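Local coordinates for protein endo-beta-mannanase (Opitutaceae bacterium TAV5, PDB 7BOB) that probably hydrolyses beta-1,4-linked mannosides from the chain end, as a homotrimeric exo-beta-1,4-mannosidase of glycosyl hydrolase family 5, at residues 560-565 with 574-579. Residues are numbered along the deposited sequence; the frame is centred on the assembly and turned at random.
Sequences ASFLSQ and ASWSAW
Phe562 and Trp576 stack face to face where two consecutive helices, 558-564 and 569-583, pack near the C-terminal end of the modelled chain; with Trp579 they make an aromatic cluster in the domain built round the mixed beta-sheet, apart from the parallel sheet of the glycosidase barrel. Along the first segment the contact begins at Phe562. The evidence for a true stack is a centroid separation of 3.9 Å between its ring and the five-membered ring of Trp576, with planes only 14° apart. Within it, Phe562 CD1 comes to 3.5 Å from Trp576 CD1. The side chains run antiparallel alongside one another, and each beta carbon lies over the partner's ring: Phe562 CB stands 4.1 Å from the centroid of the Trp576 five-membered ring, 12° off its normal, and Trp576 CB makes the reciprocal CH-pi contact with Phe562. Both residues hold CG beside the backbone N, anti to the carbonyl carbon, which directs each ring toward the other helix. The far end of Phe562 addresses Trp579 differently: its edge is turned toward the face of the five-membered ring of Trp579, centroids 5.9 Å apart and planes at 87°, while CZ lies 4.1 Å from Trp579 CB. Leu415 of helix 406-422 also touches Phe562, and Trp579 continues the aromatic packing through edge-to-face pairs with Tyr510 and Phe512. Two residues on, Ser564 OG donates to Ser561 O, a bond of 2.7 Å inside the first segment, with the donor tilted from the carbonyl plane. Gln565, the last residue of 560-565, meets the benzo part of Trp576 through its backbone: Gln565 O lies in the indole plane, at the ring's edge, 3.7 Å from Trp576 CH2.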
ATOM      1  N   ALA A 560      -6.033 -15.413 -14.843  1.00 46.84           N
ATOM      2  CA  ALA A 560      -6.311 -14.063 -14.376  1.00 49.55           C
ATOM      3  C   ALA A 560      -7.577 -13.523 -15.027  1.00 49.75           C
ATOM      4  O   ALA A 560      -8.451 -12.972 -14.342  1.00 52.01           O
ATOM      5  CB  ALA A 560      -5.117 -13.139 -14.653  1.00 45.39           C
ATOM      6  N   SER A 561      -7.692 -13.669 -16.357  1.00 48.50           N
ATOM      7  CA  SER A 561      -8.904 -13.236 -17.052  1.00 50.51           C
ATOM      8  C   SER A 561     -10.150 -13.857 -16.438  1.00 48.71           C
ATOM      9  O   SER A 561     -11.121 -13.156 -16.138  1.00 50.48           O
ATOM     10  CB  SER A 561      -8.830 -13.564 -18.551  1.00 53.02           C
ATOM     11  OG  SER A 561      -7.588 -13.218 -19.142  1.00 53.40           O
ATOM     12  N   PHE A 562     -10.139 -15.170 -16.255  1.00 45.10           N
ATOM     13  CA  PHE A 562     -11.270 -15.815 -15.601  1.00 48.54           C
ATOM     14  C   PHE A 562     -11.510 -15.239 -14.203  1.00 52.06           C
ATOM     15  O   PHE A 562     -12.654 -14.942 -13.828  1.00 50.47           O
ATOM     16  CB  PHE A 562     -11.027 -17.314 -15.525  1.00 48.46           C
ATOM     17  CG  PHE A 562     -11.069 -18.013 -16.863  1.00 50.69           C
ATOM     18  CD1 PHE A 562     -11.496 -17.344 -18.010  1.00 46.15           C
ATOM     19  CD2 PHE A 562     -10.718 -19.351 -16.962  1.00 47.06           C
ATOM     20  CE1 PHE A 562     -11.536 -17.989 -19.201  1.00 48.76           C
ATOM     21  CE2 PHE A 562     -10.757 -20.002 -18.159  1.00 50.17           C
ATOM     22  CZ  PHE A 562     -11.170 -19.317 -19.296  1.00 49.32           C
ATOM     23  N   LEU A 563     -10.435 -15.054 -13.422  1.00 50.25           N
ATOM     24  CA  LEU A 563     -10.593 -14.515 -12.075  1.00 49.21           C
ATOM     25  C   LEU A 563     -11.119 -13.084 -12.097  1.00 52.67           C
ATOM     26  O   LEU A 563     -11.902 -12.715 -11.214  1.00 48.38           O
ATOM     27  CB  LEU A 563      -9.273 -14.601 -11.300  1.00 50.62           C
ATOM     28  CG  LEU A 563      -8.879 -16.002 -10.796  1.00 51.05           C
ATOM     29  CD1 LEU A 563      -7.423 -16.052 -10.408  1.00 47.61           C
ATOM     30  CD2 LEU A 563      -9.751 -16.473  -9.653  1.00 44.91           C
ATOM     31  N   SER A 564     -10.745 -12.273 -13.108  1.00 46.20           N
ATOM     32  CA  SER A 564     -11.285 -10.914 -13.202  1.00 52.96           C
ATOM     33  C   SER A 564     -12.781 -10.891 -13.474  1.00 53.28           C
ATOM     34  O   SER A 564     -13.420  -9.860 -13.240  1.00 57.86           O
ATOM     35  CB  SER A 564     -10.550 -10.100 -14.285  1.00 50.96           C
ATOM     36  OG  SER A 564     -10.894 -10.546 -15.595  1.00 51.24           O
ATOM     37  N   GLN A 565     -13.360 -11.985 -13.970  1.00 55.72           N
ATOM     38  CA  GLN A 565     -14.797 -12.070 -14.216  1.00 56.53           C
ATOM     39  C   GLN A 565     -15.513 -12.896 -13.157  1.00 59.67           C
ATOM     40  O   GLN A 565     -16.597 -13.443 -13.412  1.00 59.52           O
ATOM     41  CB  GLN A 565     -15.068 -12.600 -15.631  1.00 58.05           C
ATOM     42  CG  GLN A 565     -14.274 -11.838 -16.738  1.00 59.17           C
ATOM     43  CD  GLN A 565     -14.558 -10.321 -16.761  1.00 60.36           C
ATOM     44  OE1 GLN A 565     -13.651  -9.491 -16.596  1.00 64.20           O
ATOM     45  NE2 GLN A 565     -15.825  -9.967 -16.945  1.00 66.25           N
ATOM     46  N   ALA A 574     -18.859 -23.015 -16.566  1.00 55.35           N
ATOM     47  CA  ALA A 574     -18.847 -24.180 -17.454  1.00 55.18           C
ATOM     48  C   ALA A 574     -17.912 -23.958 -18.636  1.00 50.58           C
ATOM     49  O   ALA A 574     -17.126 -24.842 -18.998  1.00 48.29           O
ATOM     50  CB  ALA A 574     -20.258 -24.495 -17.949  1.00 52.79           C
ATOM     51  N   SER A 575     -17.955 -22.769 -19.227  1.00 52.22           N
ATOM     52  CA  SER A 575     -17.072 -22.496 -20.354  1.00 53.99           C
ATOM     53  C   SER A 575     -15.622 -22.345 -19.897  1.00 53.68           C
ATOM     54  O   SER A 575     -14.700 -22.810 -20.583  1.00 51.05           O
ATOM     55  CB  SER A 575     -17.562 -21.267 -21.120  1.00 48.83           C
ATOM     56  OG  SER A 575     -17.506 -20.100 -20.331  1.00 60.37           O
ATOM     57  N   TRP A 576     -15.391 -21.732 -18.728  1.00 51.25           N
ATOM     58  CA  TRP A 576     -14.033 -21.715 -18.184  1.00 51.62           C
ATOM     59  C   TRP A 576     -13.446 -23.123 -18.170  1.00 50.48           C
ATOM     60  O   TRP A 576     -12.328 -23.362 -18.642  1.00 50.86           O
ATOM     61  CB  TRP A 576     -14.023 -21.129 -16.765  1.00 52.08           C
ATOM     62  CG  TRP A 576     -14.435 -19.701 -16.686  1.00 52.69           C
ATOM     63  CD1 TRP A 576     -14.624 -18.838 -17.737  1.00 51.95           C
ATOM     64  CD2 TRP A 576     -14.739 -18.960 -15.500  1.00 51.00           C
ATOM     65  NE1 TRP A 576     -15.021 -17.612 -17.273  1.00 53.57           N
ATOM     66  CE2 TRP A 576     -15.096 -17.655 -15.904  1.00 54.83           C
ATOM     67  CE3 TRP A 576     -14.736 -19.271 -14.130  1.00 51.50           C
ATOM     68  CZ2 TRP A 576     -15.442 -16.656 -14.987  1.00 56.77           C
ATOM     69  CZ3 TRP A 576     -15.092 -18.291 -13.222  1.00 53.04           C
ATOM     70  CH2 TRP A 576     -15.430 -16.991 -13.651  1.00 56.93           C
ATOM     71  N   SER A 577     -14.207 -24.077 -17.653  1.00 49.81           N
ATOM     72  CA  SER A 577     -13.688 -25.427 -17.549  1.00 47.15           C
ATOM     73  C   SER A 577     -13.614 -26.084 -18.930  1.00 51.41           C
ATOM     74  O   SER A 577     -12.644 -26.776 -19.254  1.00 50.55           O
ATOM     75  CB  SER A 577     -14.568 -26.204 -16.573  1.00 51.68           C
ATOM     76  OG  SER A 577     -14.384 -27.591 -16.672  1.00 59.62           O
ATOM     77  N   ALA A 578     -14.603 -25.830 -19.781  1.00 49.91           N
ATOM     78  CA  ALA A 578     -14.542 -26.354 -21.144  1.00 53.36           C
ATOM     79  C   ALA A 578     -13.314 -25.842 -21.897  1.00 53.72           C
ATOM     80  O   ALA A 578     -12.819 -26.524 -22.801  1.00 53.43           O
ATOM     81  CB  ALA A 578     -15.819 -25.982 -21.901  1.00 55.30           C
ATOM     82  N   TRP A 579     -12.802 -24.662 -21.523  1.00 53.00           N
ATOM     83  CA  TRP A 579     -11.594 -24.130 -22.153  1.00 48.49           C
ATOM     84  C   TRP A 579     -10.425 -25.105 -22.039  1.00 53.00           C
ATOM     85  O   TRP A 579      -9.733 -25.376 -23.030  1.00 53.33           O
ATOM     86  CB  TRP A 579     -11.206 -22.786 -21.529  1.00 48.70           C
ATOM     87  CG  TRP A 579      -9.886 -22.294 -22.046  1.00 48.90           C
ATOM     88  CD1 TRP A 579      -8.654 -22.531 -21.509  1.00 48.12           C
ATOM     89  CD2 TRP A 579      -9.663 -21.507 -23.236  1.00 49.09           C
ATOM     90  NE1 TRP A 579      -7.680 -21.925 -22.276  1.00 52.07           N
ATOM     91  CE2 TRP A 579      -8.275 -21.298 -23.344  1.00 50.03           C
ATOM     92  CE3 TRP A 579     -10.506 -20.976 -24.221  1.00 49.68           C
ATOM     93  CZ2 TRP A 579      -7.708 -20.568 -24.386  1.00 51.11           C
ATOM     94  CZ3 TRP A 579      -9.944 -20.249 -25.261  1.00 50.55           C
ATOM     95  CH2 TRP A 579      -8.559 -20.058 -25.336  1.00 55.99           C
TER